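CurJ (PDB 5TZ6) probably carries out a vinylogous dehydration in curacin biosynthesis, as the dehydratase domain of a polyketide synthase module, crystallised here as an inactive variant with a bound hydroxy-enoic acid. Local coordinates at residues Ser159-Ser164 with Ile185-Leu190; Gly179-Trp184 with His214-Asp219. The protein carries 1 engineered substitution. One frame throughout, in Å; residues are numbered along the deposited sequence.

Contact 1 of 2, residues Ser159-Ser164 with Ile185-Leu190; sequences SQKIDS and IEQVWL
Leu190 O is gripped from two successive backbone amides: Gln160 N bonds it at 3.0 Å (N-H...O 161°), while Ser159 N adds a weak, bent bond. Ser159 and Gln160 both face Leu190, a classic beta bulge in the pairing of 159-164 with strand 185-190. Leu190 N returns a bond of 2.9 Å to Gln160 O. Farther on, Ile162 N reaches Val188 O at 2.9 Å, and a water accepts from Val188 N and donates to Ile162 O. The same water accepts from Lys161 NZ, tying backbone and side chain together. In the double-hotdog fold of polyketide dehydratases, 160-162 is here an outermost strand within the chain; strand 194-200 pairs with 185-190 along its other edge. On the face of Lys161 and Trp189, the lysine chain runs alongside the indole, its CB 4.0 Å from Trp189 NE1. A bend at its last torsion (chi4 61°) brings Lys161 NZ to 2.6 Å from Gln187 OE1, tilted from the amide plane; Gln187 NE2 is held by Gln198, which helps fix the amide's rotation. On the face of Ile162, Val188 and Leu190 the contact is apolar. Ile162 CG1 sits between its backbone N and carbonyl carbon (chi1 84°) and packs 3.8 Å from Val188 CG1, while Ile162 CD1 extends to Leu190 CD1 at 3.7 Å. Leu230 and Leu228 from loops border this patch. Asp163 is the N-cap of the helix that follows, its OD1 accepting from Ala165 N. Ser164 CB rests 3.5 Å from Ile185 O, an acceptor for Tyr168 OH.

Contact 2 of 2, residues Gly179-Trp184 with His214-Asp219; sequences GQSFRW and HPTLVD. With 7OD ((2E,5R)-5-hydroxy-2-methylhept-2-enoic acid), chain C.
Phe182 and Asp219 meet beside the bound hydroxy-enoic acid. Asp219 OD1 accepts a hydrogen bond of 3.0 Å from the ligand hydroxyl OAH, and Asp219 CB lies in plane at the edge of the Phe182 ring, 3.7 Å from Phe182 CE1. Ring and carboxylate planes stand 90° apart. With CG anti to the backbone N (chi1 -164°), the Asp219 carboxylate comes within bonding distance of the ligand hydroxyl; Gln223 NE2 bonds both Asp219 OD2 and Phe182 O, joining acid and loop. Thr216, one helical turn earlier, packs on one face of the ring: Thr216 CG2 sits over the centre, 3.5 Å from the centroid, in a CH-pi contact. The other branch of Thr216 serves the next aromatic, its OG1 accepting from Trp184 NE1 at 2.7 Å, somewhat out of the indole plane. That N-H also makes a weak bond to Ser181 O. Leu217 covers a face of the indole, its CB 4.0 Å from the centroid of the six-membered ring and its CD1 3.6 Å from Trp184 CE3. A leucine in place of Trp184 would probably leave Thr216 OG1 without this donor and open a gap beside Leu217, giving the loop more freedom to shift against the helix. In the next shell His214, the N-cap of helix 215-223, accepts from Thr216 N through ND1 at 3.2 Å, close to the imidazole plane. Phe41, evidently the engineered substitution at the family's histidine, meets Phe182 edge-to-face. A helix-borne aspartate bonded to the 5-hydroxyl, the group expected to leave in vinylogous dehydration, is consistent with the acid of the histidine-aspartate pair of polyketide dehydratases.

Overall arrangement
The two contacts interleave along the chain: 159-164, then 179-184, directly continued by 185-190, and finally 214-219. Their centres are about 17 Å apart, and they touch only through that junction, where the loop ending at Trp184 runs straight into strand 185-190. Contact 1 lies on the surface, about 21 Å from the chain centre, joining the short edge strand 160-162 to its neighbour. Contact 2 is buried, about 9 Å from the centre, and sets the loop against helix 215-223 at the ligand pocket. All four segments belong to one hotdog-family region. The chain 179-190 runs from the loop packed on the Asp219 helix out to the strand paired with 160-162.

Contact 1 of 2, residues Ser159-Ser164 with Ile185-Leu190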
loop_
_atom_site.group_PDB
_atom_site.type_symbol
_atom_site.label_atom_id
_atom_site.label_comp_id
_atom_site.label_asym_id
_atom_site.label_seq_id
_atom_site.Cartn_x
_atom_site.Cartn_y
_atom_site.Cartn_z
ATOM N N SER A 159 28.024 -0.275 -41.455
ATOM C CA SER A 159 28.081 0.824 -42.401
ATOM C C SER A 159 26.982 0.814 -43.455
ATOM O O SER A 159 26.925 1.752 -44.256
ATOM C CB SER A 159 29.452 0.850 -43.097
ATOM O OG SER A 159 29.749 -0.399 -43.695
ATOM N N GLN A 160 26.100 -0.186 -43.482
ATOM C CA GLN A 160 25.017 -0.174 -44.465
ATOM C C GLN A 160 23.827 0.562 -43.860
ATOM O O GLN A 160 23.006 -0.029 -43.158
ATOM C CB GLN A 160 24.641 -1.583 -44.904
ATOM C CG GLN A 160 23.419 -1.600 -45.803
ATOM C CD GLN A 160 22.991 -2.995 -46.197
ATOM O OE1 GLN A 160 23.758 -3.951 -46.077
ATOM N NE2 GLN A 160 21.756 -3.121 -46.669
ATOM N N LYS A 161 23.721 1.856 -44.151
ATOM C CA LYS A 161 22.582 2.634 -43.683
ATOM C C LYS A 161 21.278 2.095 -44.261
ATOM O O LYS A 161 21.200 1.747 -45.441
ATOM C CB LYS A 161 22.752 4.106 -44.054
ATOM C CG LYS A 161 21.714 5.008 -43.414
ATOM C CD LYS A 161 22.063 6.474 -43.597
ATOM C CE LYS A 161 21.010 7.377 -42.976
ATOM N NZ LYS A 161 20.893 7.149 -41.508
ATOM N N ILE A 162 20.250 2.010 -43.414
ATOM C CA ILE A 162 18.917 1.622 -43.857
ATOM C C ILE A 162 17.884 2.482 -43.141
ATOM O O ILE A 162 18.130 3.028 -42.063
ATOM C CB ILE A 162 18.620 0.123 -43.616
ATOM C CG1 ILE A 162 18.147 -0.113 -42.189
ATOM C CG2 ILE A 162 19.855 -0.721 -43.891
ATOM C CD1 ILE A 162 18.024 -1.577 -41.848
ATOM N N ASP A 163 16.715 2.599 -43.767
ATOM C CA ASP A 163 15.676 3.503 -43.299
ATOM C C ASP A 163 14.963 2.906 -42.098
ATOM O O ASP A 163 14.560 1.739 -42.117
ATOM C CB ASP A 163 14.673 3.784 -44.418
ATOM C CG ASP A 163 13.708 4.909 -44.080
ATOM O OD1 ASP A 163 13.605 5.295 -42.896
ATOM O OD2 ASP A 163 13.030 5.397 -45.009
ATOM N N SER A 164 14.805 3.712 -41.051
ATOM C CA SER A 164 14.109 3.237 -39.867
ATOM C C SER A 164 12.687 2.800 -40.183
ATOM O O SER A 164 12.133 1.955 -39.465
ATOM C CB SER A 164 14.099 4.331 -38.800
ATOM O OG SER A 164 13.554 5.528 -39.324
ATOM N N ILE A 185 13.994 5.109 -32.592
ATOM C CA ILE A 185 15.084 4.820 -33.520
ATOM C C ILE A 185 15.015 5.789 -34.696
ATOM O O ILE A 185 14.113 5.710 -35.533
ATOM C CB ILE A 185 15.051 3.361 -33.989
ATOM C CG1 ILE A 185 15.188 2.435 -32.771
ATOM C CG2 ILE A 185 16.130 3.112 -35.029
ATOM C CD1 ILE A 185 15.164 0.966 -33.071
ATOM N N GLU A 186 15.970 6.715 -34.754
ATOM C CA GLU A 186 16.057 7.659 -35.858
ATOM C C GLU A 186 16.945 7.164 -36.988
ATOM O O GLU A 186 16.676 7.481 -38.151
ATOM C CB GLU A 186 16.589 9.010 -35.372
ATOM C CG GLU A 186 15.640 9.776 -34.473
ATOM C CD GLU A 186 14.972 10.926 -35.198
ATOM O OE1 GLU A 186 15.684 11.880 -35.581
ATOM O OE2 GLU A 186 13.738 10.875 -35.393
ATOM N N GLN A 187 17.993 6.394 -36.693
ATOM C CA GLN A 187 18.882 5.966 -37.768
ATOM C C GLN A 187 19.349 4.543 -37.517
ATOM O O GLN A 187 19.414 4.092 -36.372
ATOM C CB GLN A 187 20.083 6.908 -37.899
ATOM C CG GLN A 187 19.757 8.206 -38.598
ATOM C CD GLN A 187 20.993 9.025 -38.884
ATOM O OE1 GLN A 187 21.390 9.198 -40.037
ATOM N NE2 GLN A 187 21.622 9.523 -37.827
ATOM N N VAL A 188 19.677 3.834 -38.597
ATOM C CA VAL A 188 20.015 2.416 -38.500
ATOM C C VAL A 188 21.153 2.091 -39.455
ATOM O O VAL A 188 21.095 2.424 -40.644
ATOM C CB VAL A 188 18.796 1.520 -38.790
ATOM C CG1 VAL A 188 19.150 0.046 -38.579
ATOM C CG2 VAL A 188 17.633 1.919 -37.896
ATOM N N TRP A 189 22.176 1.413 -38.936
ATOM C CA TRP A 189 23.308 0.940 -39.722
ATOM C C TRP A 189 23.444 -0.557 -39.517
ATOM O O TRP A 189 23.552 -1.022 -38.377
ATOM C CB TRP A 189 24.601 1.643 -39.315
ATOM C CG TRP A 189 24.621 3.074 -39.677
ATOM C CD1 TRP A 189 25.082 3.622 -40.836
ATOM C CD2 TRP A 189 24.167 4.161 -38.868
ATOM N NE1 TRP A 189 24.937 4.987 -40.802
ATOM C CE2 TRP A 189 24.378 5.343 -39.603
ATOM C CE3 TRP A 189 23.600 4.248 -37.593
ATOM C CZ2 TRP A 189 24.042 6.599 -39.107
ATOM C CZ3 TRP A 189 23.267 5.494 -37.100
ATOM C CH2 TRP A 189 23.489 6.656 -37.856
ATOM N N LEU A 190 23.436 -1.305 -40.610
ATOM C CA LEU A 190 23.567 -2.751 -40.560
ATOM C C LEU A 190 25.007 -3.159 -40.833
ATOM O O LEU A 190 25.695 -2.542 -41.659
ATOM C CB LEU A 190 22.647 -3.433 -41.574
ATOM C CG LEU A 190 21.190 -3.671 -41.188
ATOM C CD1 LEU A 190 20.468 -4.332 -42.346
ATOM C CD2 LEU A 190 21.093 -4.539 -39.939
HETATM O O HOH W 1 18.950 5.230 -41.244
HETATM O O HOH W 2 16.196 5.913 -41.057
#

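Contact 2 of 2, residues Gly179-Trp184 with His214-Asp219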
loop_
_atom_site.group_PDB
_atom_site.type_symbol
_atom_site.label_atom_id
_atom_site.label_comp_id
_atom_site.label_asym_id
_atom_site.label_seq_id
_atom_site.Cartn_x
_atom_site.Cartn_y
_atom_site.Cartn_z
ATOM N N GLY A 179 2.864 4.051 -32.017
ATOM C CA GLY A 179 2.668 5.484 -32.096
ATOM C C GLY A 179 3.991 6.231 -32.017
ATOM O O GLY A 179 5.079 5.654 -32.079
ATOM N N GLN A 180 3.886 7.549 -31.843
ATOM C CA GLN A 180 5.073 8.397 -31.887
ATOM C C GLN A 180 6.005 8.121 -30.714
ATOM O O GLN A 180 7.220 7.981 -30.898
ATOM C CB GLN A 180 4.661 9.868 -31.888
ATOM C CG GLN A 180 5.800 10.845 -32.133
ATOM C CD GLN A 180 5.308 12.232 -32.516
ATOM O OE1 GLN A 180 4.171 12.402 -32.959
ATOM N NE2 GLN A 180 6.165 13.233 -32.342
ATOM N N SER A 181 5.454 7.989 -29.511
ATOM C CA SER A 181 6.313 7.887 -28.344
ATOM C C SER A 181 7.074 6.569 -28.273
ATOM O O SER A 181 8.011 6.466 -27.476
ATOM C CB SER A 181 5.478 8.095 -27.083
ATOM O OG SER A 181 4.437 7.141 -27.009
ATOM N N PHE A 182 6.747 5.587 -29.111
ATOM C CA PHE A 182 7.519 4.349 -29.164
ATOM C C PHE A 182 8.519 4.322 -30.316
ATOM O O PHE A 182 9.190 3.303 -30.512
ATOM C CB PHE A 182 6.578 3.134 -29.256
ATOM C CG PHE A 182 6.149 2.600 -27.919
ATOM C CD1 PHE A 182 6.918 1.654 -27.254
ATOM C CD2 PHE A 182 4.988 3.049 -27.316
ATOM C CE1 PHE A 182 6.537 1.166 -26.004
ATOM C CE2 PHE A 182 4.598 2.563 -26.070
ATOM C CZ PHE A 182 5.377 1.623 -25.413
ATOM N N ARG A 183 8.645 5.410 -31.075
ATOM C CA ARG A 183 9.520 5.457 -32.247
ATOM C C ARG A 183 10.754 6.287 -31.905
ATOM O O ARG A 183 10.880 7.446 -32.296
ATOM C CB ARG A 183 8.766 6.007 -33.466
ATOM C CG ARG A 183 7.637 5.082 -33.932
ATOM C CD ARG A 183 6.911 5.595 -35.162
ATOM N NE ARG A 183 5.864 4.660 -35.556
ATOM C CZ ARG A 183 5.575 4.337 -36.814
ATOM N NH1 ARG A 183 4.611 3.455 -37.068
ATOM N NH2 ARG A 183 6.273 4.864 -37.813
ATOM N N TRP A 184 11.671 5.669 -31.160
ATOM C CA TRP A 184 12.919 6.296 -30.746
ATOM C C TRP A 184 14.017 6.171 -31.791
ATOM O O TRP A 184 14.905 7.032 -31.855
ATOM C CB TRP A 184 13.428 5.664 -29.440
ATOM C CG TRP A 184 12.752 6.116 -28.172
ATOM C CD1 TRP A 184 11.453 5.907 -27.811
ATOM C CD2 TRP A 184 13.356 6.844 -27.095
ATOM N NE1 TRP A 184 11.209 6.463 -26.579
ATOM C CE2 TRP A 184 12.361 7.045 -26.117
ATOM C CE3 TRP A 184 14.641 7.349 -26.864
ATOM C CZ2 TRP A 184 12.611 7.730 -24.926
ATOM C CZ3 TRP A 184 14.888 8.033 -25.679
ATOM C CH2 TRP A 184 13.878 8.215 -24.728
ATOM N N HIS A 214 12.844 5.009 -19.570
ATOM C CA HIS A 214 11.460 5.104 -19.996
ATOM C C HIS A 214 11.024 3.794 -20.648
ATOM O O HIS A 214 11.803 3.175 -21.386
ATOM C CB HIS A 214 11.284 6.264 -20.974
ATOM C CG HIS A 214 9.868 6.737 -21.103
ATOM N ND1 HIS A 214 8.944 6.105 -21.906
ATOM C CD2 HIS A 214 9.221 7.784 -20.536
ATOM C CE1 HIS A 214 7.786 6.738 -21.824
ATOM N NE2 HIS A 214 7.928 7.763 -21.001
ATOM N N PRO A 215 9.815 3.315 -20.367
ATOM C CA PRO A 215 9.363 2.077 -21.024
ATOM C C PRO A 215 9.601 2.088 -22.525
ATOM O O PRO A 215 10.061 1.079 -23.080
ATOM C CB PRO A 215 7.873 2.016 -20.673
ATOM C CG PRO A 215 7.720 2.845 -19.432
ATOM C CD PRO A 215 8.811 3.881 -19.451
ATOM N N THR A 216 9.332 3.217 -23.196
ATOM C CA THR A 216 9.464 3.268 -24.650
ATOM C C THR A 216 10.915 3.155 -25.094
ATOM O O THR A 216 11.187 2.667 -26.197
ATOM C CB THR A 216 8.844 4.555 -25.204
ATOM O OG1 THR A 216 9.493 5.704 -24.639
ATOM C CG2 THR A 216 7.354 4.611 -24.897
ATOM N N LEU A 217 11.861 3.594 -24.262
ATOM C CA LEU A 217 13.270 3.434 -24.614
ATOM C C LEU A 217 13.689 1.968 -24.547
ATOM O O LEU A 217 14.353 1.456 -25.462
ATOM C CB LEU A 217 14.132 4.291 -23.686
ATOM C CG LEU A 217 15.644 4.152 -23.838
ATOM C CD1 LEU A 217 16.065 4.435 -25.275
ATOM C CD2 LEU A 217 16.351 5.082 -22.868
ATOM N N VAL A 218 13.281 1.270 -23.484
ATOM C CA VAL A 218 13.542 -0.164 -23.376
ATOM C C VAL A 218 12.938 -0.903 -24.562
ATOM O O VAL A 218 13.592 -1.750 -25.199
ATOM C CB VAL A 218 12.997 -0.696 -22.038
ATOM C CG1 VAL A 218 13.197 -2.203 -21.925
ATOM C CG2 VAL A 218 13.679 0.022 -20.878
ATOM N N ASP A 219 11.693 -0.561 -24.908
ATOM C CA ASP A 219 11.070 -1.223 -26.041
ATOM C C ASP A 219 11.847 -0.959 -27.316
ATOM O O ASP A 219 12.093 -1.883 -28.095
ATOM C CB ASP A 219 9.623 -0.780 -26.206
ATOM C CG ASP A 219 8.841 -1.717 -27.100
ATOM O OD1 ASP A 219 8.470 -2.812 -26.625
ATOM O OD2 ASP A 219 8.615 -1.369 -28.282
HETATM O OAB 7OD C . 3.249 -8.131 -29.014
HETATM C CAA 7OD C . 3.574 -8.136 -27.809
HETATM O OAI 7OD C . 2.797 -8.622 -26.956
HETATM C CAC 7OD C . 4.925 -7.552 -27.378
HETATM C CAK 7OD C . 5.318 -7.561 -25.892
HETATM C CAD 7OD C . 5.883 -6.956 -28.423
HETATM C CAE 7OD C . 7.226 -6.383 -27.942
HETATM C CAF 7OD C . 8.216 -5.939 -29.047
HETATM O OAH 7OD C . 8.223 -4.509 -29.115
HETATM C CAG 7OD C . 7.894 -6.493 -30.440
HETATM C CAJ 7OD C . 9.129 -6.303 -31.324
#